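Local coordinates for protein putative dehydratase (Mesorhizobium loti, PDB 2POZ) that is of unconfirmed function but, as a member of the mandelate racemase/muconate lactonizing enzyme branch of the enolase superfamily, probably acts as a lyase, perhaps a dehydratase, at residues M51-S56 and G92-I96; L202-G208 and I227-P233. All blocks are in the same frame, centred on the assembly; numbering follows the deposited sequence.

Interaction 1 of 2, residues M51-S56 and G92-I96; sequences MIKDLS and GISAI
Leu-55 lays its CD1 methyl over the backbone of the other helix, where CD1 comes within 3.6 Å of Ile-93 N and also rests against Gly-92 C. The close approach depends on Gly-92 having no side chain: a CB there would clash with CG of Met-51, a selenomethionine in this crystal, and press tightly on Leu-55 CD1 as well. The same methyl touches Ile-93 CG1 at 3.8 Å, while Leu-55 CB meets Ile-96 CD1; Leu-55 thus spans about one helical turn, from Gly-92 to Ile-96. Ile-52 continues the seam alongside. With its CG1 branch beside the backbone N (chi1 -62°) and the chain extended beyond it, CG1 covers Gly-92 CA at 3.8 Å and CD1 reaches the methyl of Ala-95.

Ser-56 borders this apolar seam but spends its hydroxyl on its own helix. Ser-56 OG donates to Ile-52 O at 2.8 Å from above the carbonyl plane, and Ser-56 N reaches that oxygen from the opposite face, so two bonds grip one acceptor. Replacing Ser-56 by a valine would probably leave Ile-52 O with the backbone N-H as its one donor from this helix turn.

The segment axes cross at -67° and approach to 9.3 Å, with no hydrogen bond between them. Met-75 of helix 68-78 closes one flank over Leu-55, Ile-93 and Ile-96, and Val-23 of the sheet meets both Ile-52 and Ala-95. This helix pair packed beside an antiparallel sheet forms part of the apolar core of the alpha+beta capping domain characteristic of the enolase superfamily.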
# COMPACT_ATOMS: atom_id res chain seq x y z
N MSE A 51 35.37 12.75 -17.78
CA MSE A 51 34.83 12.99 -16.45
C MSE A 51 35.93 12.98 -15.40
O MSE A 51 35.97 13.84 -14.53
CB MSE A 51 33.78 11.95 -16.07
CG MSE A 51 33.15 12.20 -14.70
SE MSE A 51 32.22 13.91 -14.58
CE MSE A 51 33.66 15.08 -14.10
N ILE A 52 36.83 12.01 -15.48
CA ILE A 52 37.92 11.96 -14.51
C ILE A 52 38.74 13.24 -14.62
O ILE A 52 39.14 13.82 -13.61
CB ILE A 52 38.81 10.73 -14.74
CG1 ILE A 52 37.97 9.46 -14.54
CG2 ILE A 52 40.01 10.76 -13.77
CD1 ILE A 52 38.74 8.18 -14.82
N LYS A 53 38.97 13.70 -15.85
CA LYS A 53 39.72 14.93 -16.09
C LYS A 53 39.04 16.13 -15.41
O LYS A 53 39.69 16.89 -14.68
CB LYS A 53 39.84 15.19 -17.59
CG LYS A 53 40.63 16.45 -17.96
CD LYS A 53 40.70 16.61 -19.47
CE LYS A 53 41.60 17.78 -19.88
NZ LYS A 53 41.06 19.09 -19.41
N ASP A 54 37.74 16.30 -15.66
CA ASP A 54 37.00 17.42 -15.08
C ASP A 54 36.98 17.35 -13.56
O ASP A 54 37.17 18.36 -12.88
CB ASP A 54 35.56 17.46 -15.61
CG ASP A 54 35.48 17.76 -17.10
OD1 ASP A 54 36.44 18.34 -17.65
OD2 ASP A 54 34.44 17.44 -17.73
N LEU A 55 36.74 16.16 -13.02
CA LEU A 55 36.71 15.97 -11.58
C LEU A 55 38.07 16.27 -10.96
O LEU A 55 38.17 16.97 -9.95
CB LEU A 55 36.31 14.52 -11.23
CG LEU A 55 34.84 14.12 -11.37
CD1 LEU A 55 34.70 12.60 -11.20
CD2 LEU A 55 33.99 14.87 -10.32
N SER A 56 39.12 15.75 -11.59
CA SER A 56 40.47 15.97 -11.07
C SER A 56 40.88 17.43 -11.04
O SER A 56 41.41 17.91 -10.04
CB SER A 56 41.49 15.18 -11.89
OG SER A 56 41.26 13.79 -11.78
N GLY A 92 33.67 7.90 -12.79
CA GLY A 92 34.78 8.82 -12.60
C GLY A 92 35.10 8.91 -11.11
O GLY A 92 36.26 8.78 -10.68
N ILE A 93 34.07 9.12 -10.31
CA ILE A 93 34.26 9.21 -8.88
C ILE A 93 34.83 7.90 -8.33
O ILE A 93 35.73 7.92 -7.49
CB ILE A 93 32.94 9.55 -8.16
CG1 ILE A 93 32.55 11.00 -8.51
CG2 ILE A 93 33.09 9.36 -6.63
CD1 ILE A 93 31.19 11.45 -7.98
N SER A 94 34.34 6.77 -8.83
CA SER A 94 34.81 5.46 -8.37
C SER A 94 36.30 5.26 -8.62
O SER A 94 37.02 4.77 -7.75
CB SER A 94 34.05 4.32 -9.07
OG SER A 94 32.66 4.36 -8.82
N ALA A 95 36.74 5.61 -9.82
CA ALA A 95 38.14 5.44 -10.19
C ALA A 95 39.03 6.22 -9.23
O ALA A 95 40.02 5.71 -8.73
CB ALA A 95 38.36 5.89 -11.64
N ILE A 96 38.65 7.46 -8.98
CA ILE A 96 39.40 8.33 -8.08
C ILE A 96 39.41 7.78 -6.66
O ILE A 96 40.46 7.73 -6.03
CB ILE A 96 38.79 9.76 -8.09
CG1 ILE A 96 39.15 10.45 -9.41
CG2 ILE A 96 39.30 10.57 -6.89
CD1 ILE A 96 38.39 11.71 -9.69

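Interaction 2 of 2, residues L202-G208 and I227-P233; sequences LMVDLSG and ICFVEEP
Two acidic side chains lie stacked on neighbouring strands: the carboxylates of Asp-205 and Glu-231 are only 15° from parallel, with Asp-205 OD1 3.9 Å from Glu-231 OE2. They end adjacent parallel strands of a beta-alpha-beta unit, strand 201-205, helix 212-222, strand 227-231, in the C-terminal barrel of the enolase superfamily. Both side chains leave with CG anti to the backbone N (chi1 173° and -177°), which brings the two groups one over the other. Lys-157 forms a salt bridge with Glu-231 OE1, and Glu-257 brings another carboxylate close to Glu-231 OE2. Acids clustered at the C-terminal ends of successive strands, with a lysine nearby, are consistent with the metal-binding active-site pocket of relatives.

Backbone bonds hold the two strands in register: Val-204 N donates to Phe-229 O, Glu-231 N to Val-204 O, and Leu-206 N to Glu-231 O. Past the strand end, Asp-205 OD1 takes Ser-207 N at 2.8 Å from above the carboxylate plane, an Asx turn that restrains the carboxylate. Gly-208 N then bonds to Glu-232 O, and the carboxylate of Glu-232 turns to Arg-258 in a salt bridge.

On the face opposite the acids, the Leu-206 side chain packs very tightly on Val-230, with Leu-206 CG 3.4 Å from Val-230 CG2, and is covered by helix 212-222. On the acids' own face but further back along the strands, Met-203, a selenomethionine, bends at chi2 and sets CG over one face of the Phe-229 ring, 3.5 Å from its centroid.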
# COMPACT_ATOMS: atom_id res chain seq x y z
N LEU A 202 24.85 -22.64 -13.99
CA LEU A 202 24.67 -21.76 -15.12
C LEU A 202 23.93 -20.48 -14.74
O LEU A 202 22.89 -20.52 -14.08
CB LEU A 202 23.90 -22.47 -16.24
CG LEU A 202 24.56 -23.75 -16.78
CD1 LEU A 202 23.68 -24.34 -17.87
CD2 LEU A 202 25.95 -23.43 -17.32
N MSE A 203 24.47 -19.34 -15.15
CA MSE A 203 23.84 -18.07 -14.89
C MSE A 203 23.42 -17.51 -16.24
O MSE A 203 24.20 -17.49 -17.19
CB MSE A 203 24.80 -17.09 -14.20
CG MSE A 203 25.16 -17.43 -12.76
SE MSE A 203 26.29 -19.02 -12.56
CE MSE A 203 26.78 -18.79 -10.69
N VAL A 204 22.17 -17.07 -16.34
CA VAL A 204 21.67 -16.52 -17.58
C VAL A 204 21.49 -15.00 -17.46
O VAL A 204 20.67 -14.52 -16.67
CB VAL A 204 20.32 -17.17 -17.98
CG1 VAL A 204 19.68 -16.42 -19.13
CG2 VAL A 204 20.56 -18.62 -18.37
N ASP A 205 22.27 -14.26 -18.23
CA ASP A 205 22.19 -12.80 -18.25
C ASP A 205 21.30 -12.38 -19.42
O ASP A 205 21.59 -12.72 -20.57
CB ASP A 205 23.59 -12.20 -18.39
CG ASP A 205 23.57 -10.68 -18.59
OD1 ASP A 205 22.58 -10.02 -18.22
OD2 ASP A 205 24.57 -10.15 -19.11
N LEU A 206 20.20 -11.68 -19.12
CA LEU A 206 19.29 -11.23 -20.15
C LEU A 206 19.61 -9.79 -20.57
O LEU A 206 19.09 -9.29 -21.57
CB LEU A 206 17.83 -11.34 -19.68
CG LEU A 206 17.39 -12.77 -19.31
CD1 LEU A 206 15.88 -12.78 -19.03
CD2 LEU A 206 17.73 -13.73 -20.44
N SER A 207 20.46 -9.14 -19.79
CA SER A 207 20.89 -7.77 -20.07
C SER A 207 19.74 -6.86 -20.48
O SER A 207 19.86 -6.12 -21.45
CB SER A 207 21.97 -7.78 -21.17
OG SER A 207 22.72 -6.58 -21.20
N GLY A 208 18.63 -6.91 -19.74
CA GLY A 208 17.49 -6.07 -20.07
C GLY A 208 16.26 -6.86 -20.51
O GLY A 208 15.13 -6.42 -20.28
N ILE A 227 18.72 -23.30 -13.63
CA ILE A 227 19.45 -22.05 -13.71
C ILE A 227 19.74 -21.46 -12.33
O ILE A 227 18.84 -21.32 -11.51
CB ILE A 227 18.64 -21.02 -14.55
CG1 ILE A 227 18.26 -21.63 -15.91
CG2 ILE A 227 19.43 -19.73 -14.72
CD1 ILE A 227 19.43 -22.11 -16.74
N CYS A 228 21.00 -21.12 -12.08
CA CYS A 228 21.39 -20.55 -10.79
C CYS A 228 20.63 -19.22 -10.61
O CYS A 228 19.94 -19.01 -9.61
CB CYS A 228 22.90 -20.32 -10.77
SG CYS A 228 23.57 -19.79 -9.18
N PHE A 229 20.77 -18.32 -11.57
CA PHE A 229 20.04 -17.06 -11.53
C PHE A 229 19.96 -16.39 -12.91
O PHE A 229 20.73 -16.72 -13.82
CB PHE A 229 20.64 -16.09 -10.48
CG PHE A 229 22.02 -15.57 -10.80
CD1 PHE A 229 22.22 -14.67 -11.84
CD2 PHE A 229 23.11 -15.93 -10.00
CE1 PHE A 229 23.48 -14.11 -12.07
CE2 PHE A 229 24.38 -15.38 -10.23
CZ PHE A 229 24.56 -14.47 -11.26
N VAL A 230 19.00 -15.48 -13.05
CA VAL A 230 18.83 -14.73 -14.28
C VAL A 230 19.18 -13.28 -13.92
O VAL A 230 18.68 -12.75 -12.92
CB VAL A 230 17.36 -14.82 -14.82
CG1 VAL A 230 16.39 -14.15 -13.86
CG2 VAL A 230 17.28 -14.18 -16.18
N GLU A 231 20.04 -12.67 -14.71
CA GLU A 231 20.49 -11.30 -14.48
C GLU A 231 19.74 -10.27 -15.33
O GLU A 231 19.50 -10.49 -16.52
CB GLU A 231 21.99 -11.20 -14.75
CG GLU A 231 22.60 -9.84 -14.47
CD GLU A 231 24.09 -9.80 -14.78
OE1 GLU A 231 24.75 -10.85 -14.62
OE2 GLU A 231 24.59 -8.73 -15.18
N GLU A 232 19.39 -9.15 -14.70
CA GLU A 232 18.67 -8.07 -15.36
C GLU A 232 17.58 -8.58 -16.30
O GLU A 232 17.66 -8.38 -17.51
CB GLU A 232 19.64 -7.18 -16.15
CG GLU A 232 20.63 -6.40 -15.31
CD GLU A 232 21.46 -5.44 -16.15
OE1 GLU A 232 22.03 -5.88 -17.16
OE2 GLU A 232 21.53 -4.24 -15.79
N PRO A 233 16.53 -9.23 -15.76
CA PRO A 233 15.46 -9.74 -16.62
C PRO A 233 14.70 -8.62 -17.33
O PRO A 233 13.99 -8.87 -18.31
CB PRO A 233 14.59 -10.53 -15.64
CG PRO A 233 14.74 -9.74 -14.37
CD PRO A 233 16.23 -9.46 -14.34

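The two contacts illustrate how a two-domain protein divides its cores. Interaction 1, first along the chain, joins helices 45-59 and 87-108 of the N-terminal domain; interaction 2 follows in series and joins strands 201-205 and 227-231 of the parallel barrel sheet. They share no helix, strand or sheet. Their centres are 31 Å apart, their nearest atoms about 16 Å, and they lie on opposite sides of the chain's centre. The first is helix-on-helix and largely apolar; the second is backbone-paired and carries acidic groups. Together they represent the capping domain and the barrel whose combination defines this superfamily, with the probable catalytic pocket at the barrel end.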